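Local coordinates for nucleotide-binding protein, universal stress protein UspA family (Lactobacillus plantarum, PDB 3S3T) that binds ATP and, as a member of the universal stress protein family, probably takes part in the bacterial response to stress, at residues T37-V42 with E100-Q105. Sequence-based numbering, arbitrary orientation.
Sequences TALYVV and EDYAKQ. With ATP (adenosine-5'-triphosphate), chain I.
With CG anti to the backbone N of Tyr-102 (chi1 -166°) and CG likewise anti in Leu-39 (chi1 168°), the phenol ring and the leucine branch leave helix and strand on opposing courses and lie alongside each other. Methyl CD2 of Leu-39 settles obliquely beside the root of the ring, 4.1 Å from CG of Tyr-102. At the far end of the ring the strand is met again: CG2 of Thr-37 lies 3.7 Å from OH of Tyr-102, while OG1 of Thr-37 reaches the same hydroxyl through a water. That water sits in the ring plane, at 2.9 Å from both OG1 of Thr-37 and OH of Tyr-102. OE1 of Glu-89 is a further hydrogen-bond partner of the phenol oxygen, and Leu-9 of the central strand packs against both Leu-39 and Tyr-102. A single tyrosine thus meets apolar carbon at its base and, at its hydroxyl, a methyl group beside the polar water and carboxylate.

The strand also reads the nucleotide. The backbone N of Val-41 donates to N1 of ATP at 3.0 Å. N6 of ATP returns a nearly straight bond, 2.8 Å, to O of Val-41, a pairing that recognises adenine through main-chain atoms. Helix 95-105 packing on parallel strand 35-43, whose backbone holds the adenine, illustrates the layered alpha/beta fold of nucleotide-binding universal stress proteins in the HUP clan.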
loop_
_atom_site.group_PDB
_atom_site.type_symbol
_atom_site.label_atom_id
_atom_site.label_comp_id
_atom_site.label_asym_id
_atom_site.label_seq_id
_atom_site.Cartn_x
_atom_site.Cartn_y
_atom_site.Cartn_z
ATOM N N THR A 37 -0.068 -5.572 -26.767
ATOM C CA THR A 37 -1.513 -5.669 -26.576
ATOM C C THR A 37 -1.991 -4.495 -25.695
ATOM O O THR A 37 -1.451 -4.313 -24.610
ATOM C CB THR A 37 -1.880 -6.972 -25.855
ATOM O OG1 THR A 37 -1.527 -8.072 -26.706
ATOM C CG2 THR A 37 -3.413 -7.037 -25.535
ATOM N N ALA A 38 -2.952 -3.706 -26.189
ATOM C CA ALA A 38 -3.689 -2.710 -25.367
ATOM C C ALA A 38 -4.989 -3.311 -24.862
ATOM O O ALA A 38 -5.746 -3.947 -25.629
ATOM C CB ALA A 38 -3.942 -1.443 -26.131
ATOM N N LEU A 39 -5.228 -3.166 -23.556
ATOM C CA LEU A 39 -6.383 -3.785 -22.900
ATOM C C LEU A 39 -7.179 -2.719 -22.154
ATOM O O LEU A 39 -6.642 -2.090 -21.260
ATOM C CB LEU A 39 -5.933 -4.850 -21.909
ATOM C CG LEU A 39 -6.961 -5.420 -20.908
ATOM C CD1 LEU A 39 -8.162 -6.198 -21.627
ATOM C CD2 LEU A 39 -6.259 -6.310 -19.953
ATOM N N TYR A 40 -8.432 -2.503 -22.542
ATOM C CA TYR A 40 -9.361 -1.673 -21.746
ATOM C C TYR A 40 -10.343 -2.562 -21.008
ATOM O O TYR A 40 -11.041 -3.381 -21.626
ATOM C CB TYR A 40 -10.129 -0.727 -22.676
ATOM C CG TYR A 40 -11.016 0.292 -21.977
ATOM C CD1 TYR A 40 -12.229 -0.073 -21.392
ATOM C CD2 TYR A 40 -10.645 1.641 -21.917
ATOM C CE1 TYR A 40 -13.015 0.869 -20.728
ATOM C CE2 TYR A 40 -11.466 2.600 -21.294
ATOM C CZ TYR A 40 -12.607 2.221 -20.705
ATOM O OH TYR A 40 -13.357 3.192 -20.108
ATOM N N VAL A 41 -10.434 -2.406 -19.693
ATOM C CA VAL A 41 -11.418 -3.154 -18.928
ATOM C C VAL A 41 -12.638 -2.319 -18.564
ATOM O O VAL A 41 -12.530 -1.303 -17.876
ATOM C CB VAL A 41 -10.819 -3.781 -17.657
ATOM C CG1 VAL A 41 -11.853 -4.787 -17.027
ATOM C CG2 VAL A 41 -9.537 -4.533 -17.986
ATOM N N VAL A 42 -13.809 -2.773 -19.025
ATOM C CA VAL A 42 -15.087 -2.146 -18.673
ATOM C C VAL A 42 -15.502 -2.656 -17.282
ATOM O O VAL A 42 -15.836 -3.843 -17.098
ATOM C CB VAL A 42 -16.195 -2.491 -19.696
ATOM C CG1 VAL A 42 -17.502 -1.851 -19.305
ATOM C CG2 VAL A 42 -15.814 -2.122 -21.114
ATOM N N GLU A 100 -4.456 -8.552 -13.933
ATOM C CA GLU A 100 -3.690 -9.657 -13.330
ATOM C C GLU A 100 -3.990 -10.973 -14.059
ATOM O O GLU A 100 -3.051 -11.719 -14.447
ATOM C CB GLU A 100 -4.055 -9.789 -11.834
ATOM C CG GLU A 100 -3.492 -10.987 -11.128
ATOM C CD GLU A 100 -3.977 -11.132 -9.694
ATOM O OE1 GLU A 100 -4.953 -10.512 -9.290
ATOM O OE2 GLU A 100 -3.374 -11.919 -8.977
ATOM N N ASP A 101 -5.281 -11.260 -14.236
ATOM C CA ASP A 101 -5.701 -12.533 -14.790
ATOM C C ASP A 101 -5.205 -12.626 -16.230
ATOM O O ASP A 101 -4.831 -13.702 -16.699
ATOM C CB ASP A 101 -7.226 -12.690 -14.737
ATOM C CG ASP A 101 -7.731 -12.975 -13.331
ATOM O OD1 ASP A 101 -6.920 -13.275 -12.416
ATOM O OD2 ASP A 101 -8.944 -12.898 -13.134
ATOM N N TYR A 102 -5.232 -11.502 -16.934
ATOM C CA TYR A 102 -4.838 -11.478 -18.310
ATOM C C TYR A 102 -3.355 -11.860 -18.418
ATOM O O TYR A 102 -2.985 -12.666 -19.269
ATOM C CB TYR A 102 -5.090 -10.099 -18.940
ATOM C CG TYR A 102 -5.010 -10.134 -20.454
ATOM C CD1 TYR A 102 -6.150 -10.286 -21.223
ATOM C CD2 TYR A 102 -3.784 -10.031 -21.112
ATOM C CE1 TYR A 102 -6.088 -10.329 -22.603
ATOM C CE2 TYR A 102 -3.715 -10.077 -22.496
ATOM C CZ TYR A 102 -4.875 -10.240 -23.235
ATOM O OH TYR A 102 -4.795 -10.293 -24.608
ATOM N N ALA A 103 -2.521 -11.284 -17.553
ATOM C CA ALA A 103 -1.080 -11.595 -17.564
ATOM C C ALA A 103 -0.827 -13.056 -17.191
ATOM O O ALA A 103 0.104 -13.660 -17.712
ATOM C CB ALA A 103 -0.324 -10.698 -16.618
ATOM N N LYS A 104 -1.636 -13.624 -16.301
ATOM C CA LYS A 104 -1.493 -15.057 -15.942
ATOM C C LYS A 104 -2.111 -16.008 -16.987
ATOM O O LYS A 104 -1.660 -17.150 -17.192
ATOM C CB LYS A 104 -2.047 -15.304 -14.543
ATOM C CG LYS A 104 -1.224 -14.510 -13.526
ATOM C CD LYS A 104 -1.677 -14.571 -12.055
ATOM C CE LYS A 104 -0.617 -13.827 -11.202
ATOM N NZ LYS A 104 -0.930 -13.633 -9.726
ATOM N N GLN A 105 -3.134 -15.522 -17.665
ATOM C CA GLN A 105 -3.767 -16.270 -18.738
ATOM C C GLN A 105 -2.829 -16.348 -19.952
ATOM O O GLN A 105 -2.866 -17.302 -20.694
ATOM C CB GLN A 105 -5.123 -15.616 -19.120
ATOM C CG GLN A 105 -6.239 -15.836 -18.067
ATOM C CD GLN A 105 -7.449 -14.891 -18.217
ATOM O OE1 GLN A 105 -8.209 -14.693 -17.266
ATOM N NE2 GLN A 105 -7.624 -14.305 -19.407
HETATM P PG ATP I . -8.078 4.951 -8.182
HETATM O O1G ATP I . -8.876 4.092 -9.136
HETATM O O2G ATP I . -8.932 5.960 -7.476
HETATM O O3G ATP I . -7.221 4.208 -7.166
HETATM P PB ATP I . -7.000 6.305 -10.551
HETATM O O1B ATP I . -6.492 7.716 -10.629
HETATM O O2B ATP I . -8.259 5.966 -11.273
HETATM O O3B ATP I . -7.080 5.918 -9.003
HETATM P PA ATP I . -5.757 3.858 -11.508
HETATM O O1A ATP I . -7.128 3.275 -11.656
HETATM O O2A ATP I . -4.837 3.099 -10.642
HETATM O O3A ATP I . -5.764 5.375 -11.037
HETATM O "O5'" ATP I . -5.150 3.937 -13.031
HETATM C "C5'" ATP I . -3.741 3.822 -13.219
HETATM C "C4'" ATP I . -3.445 3.109 -14.542
HETATM O "O4'" ATP I . -4.089 1.846 -14.431
HETATM C "C3'" ATP I . -4.063 3.771 -15.762
HETATM O "O3'" ATP I . -3.261 4.816 -16.288
HETATM C "C2'" ATP I . -4.219 2.559 -16.647
HETATM O "O2'" ATP I . -2.941 2.289 -17.208
HETATM C "C1'" ATP I . -4.614 1.445 -15.687
HETATM N N9 ATP I . -6.062 1.266 -15.622
HETATM C C8 ATP I . -6.934 1.849 -14.741
HETATM N N7 ATP I . -8.206 1.471 -15.001
HETATM C C5 ATP I . -8.137 0.644 -16.050
HETATM C C6 ATP I . -9.117 -0.087 -16.845
HETATM N N6 ATP I . -10.420 0.013 -16.513
HETATM N N1 ATP I . -8.666 -0.863 -17.894
HETATM C C2 ATP I . -7.354 -0.921 -18.175
HETATM N N3 ATP I . -6.396 -0.246 -17.524
HETATM C C4 ATP I . -6.742 0.521 -16.467
HETATM O O HOH W 1 -2.205 -10.684 -25.788
#